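Local coordinates for putative hydrolase (PDB 4XUK), which probably hydrolyses organophosphate triesters and lactones at a two-zinc site, as a member of the metallo-beta-lactamase superfamily, at residues Leu19-Asn24 with Gly85-Asn90; Ile70-Gly75 with Thr103-His108. The protein carries 2 engineered substitutions. All coordinates share one frame; numbering follows the deposited sequence.

Contact 1 of 2, residues Leu19-Asn24 with Gly85-Asn90; sequences LLDGTN and GSVLSN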
loop_
_atom_site.group_PDB
_atom_site.type_symbol
_atom_site.label_atom_id
_atom_site.label_comp_id
_atom_site.label_asym_id
_atom_site.label_seq_id
_atom_site.Cartn_x
_atom_site.Cartn_y
_atom_site.Cartn_z
ATOM N N LEU A 19 -5.568 3.569 -10.965
ATOM C CA LEU A 19 -5.312 4.975 -11.271
ATOM C C LEU A 19 -5.888 5.878 -10.188
ATOM O O LEU A 19 -7.077 5.774 -9.850
ATOM C CB LEU A 19 -5.950 5.347 -12.612
ATOM C CG LEU A 19 -5.463 4.572 -13.829
ATOM C CD1 LEU A 19 -6.226 5.006 -15.089
ATOM C CD2 LEU A 19 -3.954 4.768 -13.999
ATOM N N LEU A 20 -5.053 6.767 -9.653
ATOM C CA LEU A 20 -5.474 7.672 -8.575
ATOM C C LEU A 20 -6.055 8.964 -9.148
ATOM O O LEU A 20 -5.455 9.585 -10.036
ATOM C CB LEU A 20 -4.292 7.994 -7.643
ATOM C CG LEU A 20 -4.590 8.911 -6.440
ATOM C CD1 LEU A 20 -5.650 8.305 -5.517
ATOM C CD2 LEU A 20 -3.337 9.214 -5.640
ATOM N N ASP A 21 -7.227 9.355 -8.653
ATOM C CA ASP A 21 -7.823 10.622 -9.044
ATOM C C ASP A 21 -7.476 11.712 -8.046
ATOM O O ASP A 21 -7.358 12.880 -8.405
ATOM C CB ASP A 21 -9.352 10.518 -9.158
ATOM C CG ASP A 21 -9.932 11.607 -10.036
ATOM O OD1 ASP A 21 -9.463 11.759 -11.194
ATOM O OD2 ASP A 21 -10.840 12.329 -9.583
ATOM N N GLY A 22 -7.301 11.331 -6.790
ATOM C CA GLY A 22 -7.062 12.307 -5.742
ATOM C C GLY A 22 -7.492 11.735 -4.412
ATOM O O GLY A 22 -7.921 10.573 -4.345
ATOM N N THR A 23 -7.396 12.552 -3.366
ATOM C CA THR A 23 -7.680 12.111 -2.008
ATOM C C THR A 23 -8.608 13.105 -1.317
ATOM O O THR A 23 -8.328 14.307 -1.294
ATOM C CB THR A 23 -6.384 12.002 -1.200
ATOM O OG1 THR A 23 -5.452 11.169 -1.898
ATOM C CG2 THR A 23 -6.661 11.398 0.158
ATOM N N ASN A 24 -9.696 12.622 -0.761
ATOM C CA ASN A 24 -10.519 13.453 0.080
ATOM C C ASN A 24 -10.309 13.259 1.559
ATOM O O ASN A 24 -9.833 12.256 1.965
ATOM C CB ASN A 24 -11.978 13.274 -0.195
ATOM C CG ASN A 24 -12.385 13.799 -1.532
ATOM O OD1 ASN A 24 -11.764 14.621 -2.128
ATOM N ND2 ASN A 24 -13.442 13.286 -1.995
ATOM N N GLY A 85 -9.194 14.755 -10.116
ATOM C CA GLY A 85 -9.056 14.842 -11.562
ATOM C C GLY A 85 -7.760 14.269 -12.119
ATOM O O GLY A 85 -7.467 14.439 -13.313
ATOM N N SER A 86 -6.981 13.586 -11.280
ATOM C CA SER A 86 -5.679 13.055 -11.712
ATOM C C SER A 86 -5.737 11.784 -12.566
ATOM O O SER A 86 -4.701 11.334 -13.059
ATOM C CB SER A 86 -4.772 12.796 -10.500
ATOM O OG SER A 86 -4.325 14.006 -9.930
ATOM N N VAL A 87 -6.922 11.195 -12.736
ATOM C CA VAL A 87 -7.017 9.895 -13.418
ATOM C C VAL A 87 -6.345 9.884 -14.782
ATOM O O VAL A 87 -5.562 8.979 -15.084
ATOM C CB VAL A 87 -8.477 9.388 -13.540
ATOM C CG1 VAL A 87 -8.597 8.345 -14.662
ATOM C CG2 VAL A 87 -8.933 8.777 -12.227
ATOM N N LEU A 88 -6.620 10.891 -15.603
ATOM C CA LEU A 88 -6.063 10.891 -16.969
ATOM C C LEU A 88 -4.547 11.073 -16.970
ATOM O O LEU A 88 -3.832 10.436 -17.758
ATOM C CB LEU A 88 -6.732 11.956 -17.854
ATOM C CG LEU A 88 -6.311 11.986 -19.331
ATOM C CD1 LEU A 88 -6.421 10.604 -19.984
ATOM C CD2 LEU A 88 -7.136 13.018 -20.114
ATOM N N SER A 89 -4.058 11.931 -16.083
ATOM C CA SER A 89 -2.627 12.177 -15.993
ATOM C C SER A 89 -1.889 10.913 -15.592
ATOM O O SER A 89 -0.819 10.638 -16.109
ATOM C CB SER A 89 -2.323 13.282 -14.982
ATOM O OG SER A 89 -0.930 13.315 -14.760
ATOM N N ASN A 90 -2.480 10.130 -14.689
ATOM C CA ASN A 90 -1.859 8.875 -14.266
ATOM C C ASN A 90 -1.991 7.756 -15.305
ATOM O O ASN A 90 -1.122 6.883 -15.392
ATOM C CB ASN A 90 -2.395 8.443 -12.889
ATOM C CG ASN A 90 -1.830 9.291 -11.747
ATOM O OD1 ASN A 90 -0.636 9.610 -11.728
ATOM N ND2 ASN A 90 -2.690 9.669 -10.797
HETATM O O HOH W 1 -5.622 15.547 -8.116
#
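D21 on strand 14-26 receives the turn that leads into helix 87-93, taking three backbone N-H groups of G85, S86 and V87 on its carboxylate and its carbonyl. With CG anti to the backbone N (chi1 -158°), the carboxylate swings from the strand toward this turn. OD1 accepts V87 N at 3.0 Å on its anti side, a little out of the carboxylate plane, while OD2 is met by G85 N from well above that plane, at 3.0 Å. OD2 also accepts the backbone N of A76, so the group is held at both oxygens and its rotation is fixed. Between G85 and V87 in sequence, S86 N donates to D21 O, in the carbonyl plane on a lone pair, and a water accepts from S86 OG and donates to the same D21 O.

One residue back, the carbonyl of L20 takes a hydrogen bond from the amide of N90. CG of N90 stands anti to its own carbonyl carbon (chi1 -74°), which places the amide beside the backbone N and within reach of the strand; ND2 then donates to L20 O at 2.9 Å, with the oxygen almost exactly in the amide plane and the donor tilted slightly from the carbonyl plane. The other end of that amide, OD1, takes G5 N, so both of its polar atoms are used.

Apolar contact flanks the polar bonds. V87 CG2 lies 3.6 Å from D21 CB, and its CG1 meets L19 CD1 at 4.1 Å, the two side chains crossing at about a right angle. The other L19 methyl, CD2, rests 3.8 Å from N90 O.

The arrangement fastens the start of helix 87-93 to strand 14-26. L20 packs on F289 of the second subunit, and strand 14-26 pairs with strand 54-64, where A60 also touches V87.

Contact 2 of 2, residues Ile70-Gly75 with Thr103-His108; sequences ILIDSG and TILLTH. Engineered in segment 70-75: I70 (natural residue Val). With ZN (zinc ion), chain D.
L71 and I104 form the central pair of two parallel strands, 69-72 and 103-105, joined through helix 87-93 in a beta-alpha-beta unit of the metallo-beta-lactamase fold. The backbone bonds follow the parallel pattern: L71 donates to T103 O and accepts from L105 N through its own carbonyl, and D73 N closes the series on L105 O at 2.9 Å. All three run nearly along the C=O axis.

Apolar side chains pack on both faces. On one, L71 CB meets I104 CG1 at 4.1 Å, with F125 against both residues. On the other lie I70, I72, T103 and L105, and F189 lies against I70, I72 and L105; here the engineered I70 brings CD1 to 3.3 Å from L105 CG, a closeness that, with a chi1 of 123° far from any staggered position, leaves the placement of this methyl doubtful.

Past the strand ends the chemistry turns polar. D73, with CG anti to its carbonyl carbon (chi1 -66°), grips T107 with both carboxylate oxygens, each through its syn lone pair: OD1 accepts T107 N at 2.9 Å, and OD2 accepts the T107 hydroxyl at 2.8 Å. OD2 also binds H113 ND1, tying D73 to a ligand of the second zinc ion.

The T107 hydroxyl links D73 to H108, first histidine of the superfamily's HxHxDH zinc-binding motif. H108 ND1 donates to T107 OG1, which lies in the imidazole plane at 2.8 Å; this bond and the zinc at the other nitrogen together fix the ring's rotation. Alongside H110, H197 and D218, H108 NE2 binds that zinc ion at 2.3 Å.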
loop_
_atom_site.group_PDB
_atom_site.type_symbol
_atom_site.label_atom_id
_atom_site.label_comp_id
_atom_site.label_asym_id
_atom_site.label_seq_id
_atom_site.Cartn_x
_atom_site.Cartn_y
_atom_site.Cartn_z
ATOM N N ILE A 70 -10.187 -1.550 -21.164
ATOM C CA ILE A 70 -11.424 -1.049 -20.616
ATOM C C ILE A 70 -11.205 -0.246 -19.314
ATOM O O ILE A 70 -10.415 -0.630 -18.445
ATOM C CB ILE A 70 -12.491 -2.192 -20.544
ATOM C CG1 ILE A 70 -13.010 -2.373 -19.150
ATOM C CG2 ILE A 70 -11.982 -3.515 -21.125
ATOM C CD1 ILE A 70 -14.156 -1.543 -18.978
ATOM N N LEU A 71 -11.878 0.899 -19.216
ATOM C CA LEU A 71 -11.734 1.772 -18.058
ATOM C C LEU A 71 -12.958 1.644 -17.153
ATOM O O LEU A 71 -14.102 1.711 -17.615
ATOM C CB LEU A 71 -11.541 3.227 -18.523
ATOM C CG LEU A 71 -11.386 4.346 -17.488
ATOM C CD1 LEU A 71 -10.136 4.133 -16.655
ATOM C CD2 LEU A 71 -11.358 5.723 -18.161
ATOM N N ILE A 72 -12.723 1.435 -15.863
ATOM C CA ILE A 72 -13.826 1.229 -14.924
ATOM C C ILE A 72 -13.889 2.382 -13.927
ATOM O O ILE A 72 -13.082 2.465 -12.989
ATOM C CB ILE A 72 -13.721 -0.158 -14.265
ATOM C CG1 ILE A 72 -13.624 -1.220 -15.372
ATOM C CG2 ILE A 72 -14.920 -0.432 -13.373
ATOM C CD1 ILE A 72 -13.431 -2.639 -14.899
ATOM N N ASP A 73 -14.860 3.271 -14.160
ATOM C CA ASP A 73 -14.913 4.614 -13.555
ATOM C C ASP A 73 -13.760 5.503 -14.049
ATOM O O ASP A 73 -12.832 5.014 -14.687
ATOM C CB ASP A 73 -15.036 4.554 -12.017
ATOM C CG ASP A 73 -16.363 3.963 -11.578
ATOM O OD1 ASP A 73 -17.298 3.932 -12.420
ATOM O OD2 ASP A 73 -16.473 3.508 -10.415
ATOM N N SER A 74 -13.817 6.809 -13.784
ATOM C CA SER A 74 -12.874 7.725 -14.443
ATOM C C SER A 74 -12.442 8.901 -13.586
ATOM O O SER A 74 -11.739 9.808 -14.067
ATOM C CB SER A 74 -13.494 8.278 -15.719
ATOM O OG SER A 74 -14.641 9.071 -15.396
ATOM N N GLY A 75 -12.871 8.919 -12.330
ATOM C CA GLY A 75 -12.540 10.037 -11.465
ATOM C C GLY A 75 -13.448 11.222 -11.739
ATOM O O GLY A 75 -14.420 11.104 -12.493
ATOM N N THR A 103 -13.700 0.857 -24.221
ATOM C CA THR A 103 -14.879 0.739 -23.405
ATOM C C THR A 103 -14.699 1.375 -22.014
ATOM O O THR A 103 -13.678 1.235 -21.382
ATOM C CB THR A 103 -15.280 -0.712 -23.207
ATOM O OG1 THR A 103 -15.318 -1.378 -24.431
ATOM C CG2 THR A 103 -16.610 -0.825 -22.515
ATOM N N ILE A 104 -15.737 2.044 -21.561
ATOM C CA ILE A 104 -15.755 2.593 -20.211
ATOM C C ILE A 104 -16.990 2.052 -19.496
ATOM O O ILE A 104 -18.107 2.208 -19.981
ATOM C CB ILE A 104 -15.783 4.143 -20.235
ATOM C CG1 ILE A 104 -14.508 4.683 -20.899
ATOM C CG2 ILE A 104 -15.980 4.716 -18.822
ATOM C CD1 ILE A 104 -14.461 6.193 -21.067
ATOM N N LEU A 105 -16.776 1.384 -18.365
ATOM C CA LEU A 105 -17.881 0.916 -17.530
ATOM C C LEU A 105 -17.996 1.816 -16.303
ATOM O O LEU A 105 -17.013 2.057 -15.589
ATOM C CB LEU A 105 -17.673 -0.535 -17.091
ATOM C CG LEU A 105 -17.381 -1.553 -18.189
ATOM C CD1 LEU A 105 -17.094 -2.926 -17.598
ATOM C CD2 LEU A 105 -18.476 -1.604 -19.239
ATOM N N LEU A 106 -19.198 2.316 -16.068
ATOM C CA LEU A 106 -19.447 3.179 -14.921
ATOM C C LEU A 106 -20.219 2.409 -13.858
ATOM O O LEU A 106 -21.266 1.832 -14.146
ATOM C CB LEU A 106 -20.246 4.416 -15.362
ATOM C CG LEU A 106 -19.515 5.304 -16.376
ATOM C CD1 LEU A 106 -20.366 6.488 -16.773
ATOM C CD2 LEU A 106 -18.150 5.771 -15.846
ATOM N N THR A 107 -19.708 2.384 -12.631
ATOM C CA THR A 107 -20.432 1.699 -11.563
ATOM C C THR A 107 -21.711 2.449 -11.231
ATOM O O THR A 107 -22.734 1.839 -10.913
ATOM C CB THR A 107 -19.574 1.542 -10.296
ATOM O OG1 THR A 107 -19.094 2.827 -9.868
ATOM C CG2 THR A 107 -18.401 0.602 -10.571
ATOM N N HIS A 108 -21.635 3.775 -11.320
ATOM C CA HIS A 108 -22.778 4.669 -11.124
ATOM C C HIS A 108 -22.409 6.061 -11.632
ATOM O O HIS A 108 -21.268 6.297 -12.031
ATOM C CB HIS A 108 -23.225 4.730 -9.648
ATOM C CG HIS A 108 -22.152 5.149 -8.691
ATOM N ND1 HIS A 108 -20.889 4.591 -8.686
ATOM C CD2 HIS A 108 -22.169 6.048 -7.672
ATOM C CE1 HIS A 108 -20.171 5.144 -7.724
ATOM N NE2 HIS A 108 -20.924 6.029 -7.099
HETATM ZN ZN ZN D . -20.798 7.340 -5.210
#

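How the contacts relate
Both contacts are buried and reach the same mixed sheet, but contact 2 lies nearer the centre of the chain. Contact 2 joins the two strands of the beta-alpha-beta unit, whereas contact 1 attaches the start of its connecting helix to strand 14-26. Their chemistry differs accordingly: regular strand pairing and a route to a zinc ligand in contact 2, three successive N-H groups of a turn and an asparagine amide meeting a strand in contact 1. In each, an aspartate carboxylate accepts backbone N-H from a non-strand segment, joined in contact 2 by a hydroxyl. The two meet where V87 CB packs 3.3 Å from S74 O and D21 CG lies 3.4 Å from G75 CA. Contact 1 alone touches the second subunit.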